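PDB 5KCK: anthranilate synthase component I from Streptococcus pneumoniae serotype 4, which is a member of the anthranilate synthase first-component family, built of an N-terminal and a C-terminal region of mixed helices and antiparallel sheets. Local coordinates for residues S81-E86 with I142-Y147. Residues are numbered along the deposited sequence; the frame is centred on the assembly and turned at random.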
loop_
_atom_site.group_PDB
_atom_site.type_symbol
_atom_site.label_atom_id
_atom_site.label_comp_id
_atom_site.label_asym_id
_atom_site.label_seq_id
_atom_site.Cartn_x
_atom_site.Cartn_y
_atom_site.Cartn_z
ATOM N N SER A 81 -27.605 -12.509 -16.786
ATOM C CA SER A 81 -28.590 -11.901 -15.889
ATOM C C SER A 81 -28.538 -12.492 -14.484
ATOM O O SER A 81 -28.625 -11.758 -13.493
ATOM C CB SER A 81 -29.998 -12.061 -16.467
ATOM O OG SER A 81 -30.097 -11.479 -17.756
ATOM N N GLN A 82 -28.422 -13.812 -14.374
ATOM C CA GLN A 82 -28.447 -14.465 -13.070
ATOM C C GLN A 82 -27.100 -14.431 -12.354
ATOM O O GLN A 82 -27.014 -14.906 -11.216
ATOM C CB GLN A 82 -28.918 -15.917 -13.219
ATOM N N HIS A 83 -26.059 -13.884 -12.978
ATOM C CA HIS A 83 -24.722 -13.878 -12.396
ATOM C C HIS A 83 -24.520 -12.680 -11.478
ATOM O O HIS A 83 -24.774 -11.538 -11.871
ATOM C CB HIS A 83 -23.651 -13.848 -13.481
ATOM C CG HIS A 83 -22.270 -13.653 -12.941
ATOM N ND1 HIS A 83 -21.570 -14.659 -12.309
ATOM C CD2 HIS A 83 -21.468 -12.563 -12.915
ATOM C CE1 HIS A 83 -20.387 -14.201 -11.936
ATOM N NE2 HIS A 83 -20.302 -12.930 -12.289
ATOM N N HIS A 84 -24.018 -12.942 -10.273
ATOM C CA HIS A 84 -23.642 -11.879 -9.355
ATOM C C HIS A 84 -22.318 -12.225 -8.689
ATOM O O HIS A 84 -21.970 -13.400 -8.534
ATOM C CB HIS A 84 -24.729 -11.631 -8.295
ATOM C CG HIS A 84 -25.086 -12.840 -7.480
ATOM N ND1 HIS A 84 -24.400 -13.201 -6.339
ATOM C CD2 HIS A 84 -26.071 -13.758 -7.632
ATOM C CE1 HIS A 84 -24.940 -14.294 -5.829
ATOM N NE2 HIS A 84 -25.955 -14.653 -6.595
ATOM N N SER A 85 -21.575 -11.182 -8.318
ATOM C CA SER A 85 -20.323 -11.333 -7.586
ATOM C C SER A 85 -19.963 -10.001 -6.942
ATOM O O SER A 85 -20.343 -8.937 -7.437
ATOM C CB SER A 85 -19.182 -11.809 -8.491
ATOM O OG SER A 85 -17.942 -11.747 -7.809
ATOM N N GLU A 86 -19.219 -10.074 -5.841
ATOM C CA GLU A 86 -18.827 -8.903 -5.063
ATOM C C GLU A 86 -17.394 -8.455 -5.337
ATOM O O GLU A 86 -16.912 -7.527 -4.678
ATOM C CB GLU A 86 -19.000 -9.191 -3.570
ATOM C CG GLU A 86 -17.879 -10.035 -2.949
ATOM C CD GLU A 86 -17.701 -11.415 -3.594
ATOM O OE1 GLU A 86 -18.607 -11.877 -4.332
ATOM O OE2 GLU A 86 -16.642 -12.039 -3.357
ATOM N N ILE A 142 -10.243 -17.771 -9.360
ATOM C CA ILE A 142 -11.616 -18.094 -9.746
ATOM C C ILE A 142 -11.613 -18.920 -11.025
ATOM O O ILE A 142 -10.934 -18.573 -11.996
ATOM C CB ILE A 142 -12.462 -16.823 -9.947
ATOM C CG1 ILE A 142 -12.403 -15.917 -8.704
ATOM C CG2 ILE A 142 -13.898 -17.194 -10.337
ATOM C CD1 ILE A 142 -13.294 -16.357 -7.580
ATOM N N GLU A 143 -12.392 -20.000 -11.027
ATOM C CA GLU A 143 -12.769 -20.712 -12.239
ATOM C C GLU A 143 -14.286 -20.782 -12.253
ATOM O O GLU A 143 -14.883 -21.309 -11.309
ATOM C CB GLU A 143 -12.154 -22.120 -12.282
ATOM C CG GLU A 143 -10.636 -22.144 -12.418
ATOM C CD GLU A 143 -10.154 -21.755 -13.822
ATOM O OE1 GLU A 143 -10.957 -21.834 -14.783
ATOM O OE2 GLU A 143 -8.967 -21.381 -13.968
ATOM N N ASP A 144 -14.906 -20.252 -13.307
ATOM C CA ASP A 144 -16.354 -20.090 -13.373
ATOM C C ASP A 144 -16.885 -20.737 -14.649
ATOM O O ASP A 144 -16.128 -21.026 -15.578
ATOM C CB ASP A 144 -16.725 -18.603 -13.323
ATOM C CG ASP A 144 -18.112 -18.363 -12.772
ATOM O OD1 ASP A 144 -19.063 -19.020 -13.250
ATOM O OD2 ASP A 144 -18.250 -17.514 -11.863
ATOM N N ALA A 145 -18.200 -20.986 -14.692
ATOM C CA ALA A 145 -18.818 -21.641 -15.844
ATOM C C ALA A 145 -19.788 -20.733 -16.598
ATOM O O ALA A 145 -20.662 -21.233 -17.312
ATOM C CB ALA A 145 -19.527 -22.925 -15.417
ATOM N N LEU A 146 -19.611 -19.414 -16.484
ATOM C CA LEU A 146 -20.484 -18.429 -17.124
ATOM C C LEU A 146 -20.709 -18.707 -18.602
ATOM O O LEU A 146 -21.838 -18.645 -19.092
ATOM C CB LEU A 146 -19.873 -17.031 -16.978
ATOM C CG LEU A 146 -19.849 -16.378 -15.609
ATOM C CD1 LEU A 146 -19.067 -15.087 -15.682
ATOM C CD2 LEU A 146 -21.273 -16.122 -15.174
ATOM N N TYR A 147 -19.632 -18.950 -19.345
ATOM C CA TYR A 147 -19.701 -18.962 -20.796
ATOM C C TYR A 147 -19.577 -20.354 -21.400
ATOM O O TYR A 147 -19.830 -20.514 -22.601
ATOM C CB TYR A 147 -18.617 -18.036 -21.377
ATOM C CG TYR A 147 -18.747 -16.616 -20.853
ATOM C CD1 TYR A 147 -19.781 -15.789 -21.285
ATOM C CD2 TYR A 147 -17.862 -16.120 -19.903
ATOM C CE1 TYR A 147 -19.917 -14.487 -20.796
ATOM C CE2 TYR A 147 -17.980 -14.824 -19.413
ATOM C CZ TYR A 147 -19.012 -14.015 -19.859
ATOM O OH TYR A 147 -19.139 -12.743 -19.365
#
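A chi1 of 172° swings the imidazole of His83 away from its own backbone N, out of the loop that follows helix 70-78 and into contact with Leu146, whose chi2 of 174° sets CD1 anti to CA and over the ring, with the other branch, CD2, beside it. One leucine here serves a flat ring in two ways. CD1 sits over the ring face, 4.1 Å from the centroid of the His83 imidazole and only 11° off its normal, a CH-pi contact of nearly central placement. CD2 lies on the same face, shifted toward the ND1-CG rim: Leu146 CD2 comes within 3.2 Å of His83 ND1, a close approach, and 3.5 Å of His83 CG, and extends the contact back to His83 CB at 3.7 Å. The two side chains meet at about a right angle.

Asp144, the last residue of strand 138-144, touches the same ring more lightly. Its OD2 lies 3.9 Å from His83 CE1, approaching obliquely and without a bond between the two groups. The carboxylate has other partners: OD1 accepts a weak bond from the N of Ala145, and OD2 a weak one from Asn2 of the second subunit, whose strand continues the sheet beyond 142-144. His83 NE2 makes a weak hydrogen bond to the carbonyl of Gly90, while Ala399 touches both His83 and Leu146.

A loop is thus joined to the turn leaving a strand that is outermost in its own chain and pairs with the second subunit; the two segments bury about 120 Å² together, mostly His83 against Leu146. The chemistry is chiefly van der Waals; the carboxylate, with Asp144 OD2 4.4 Å from His83 ND1, would probably add a modest electrostatic attraction were the imidazole protonated.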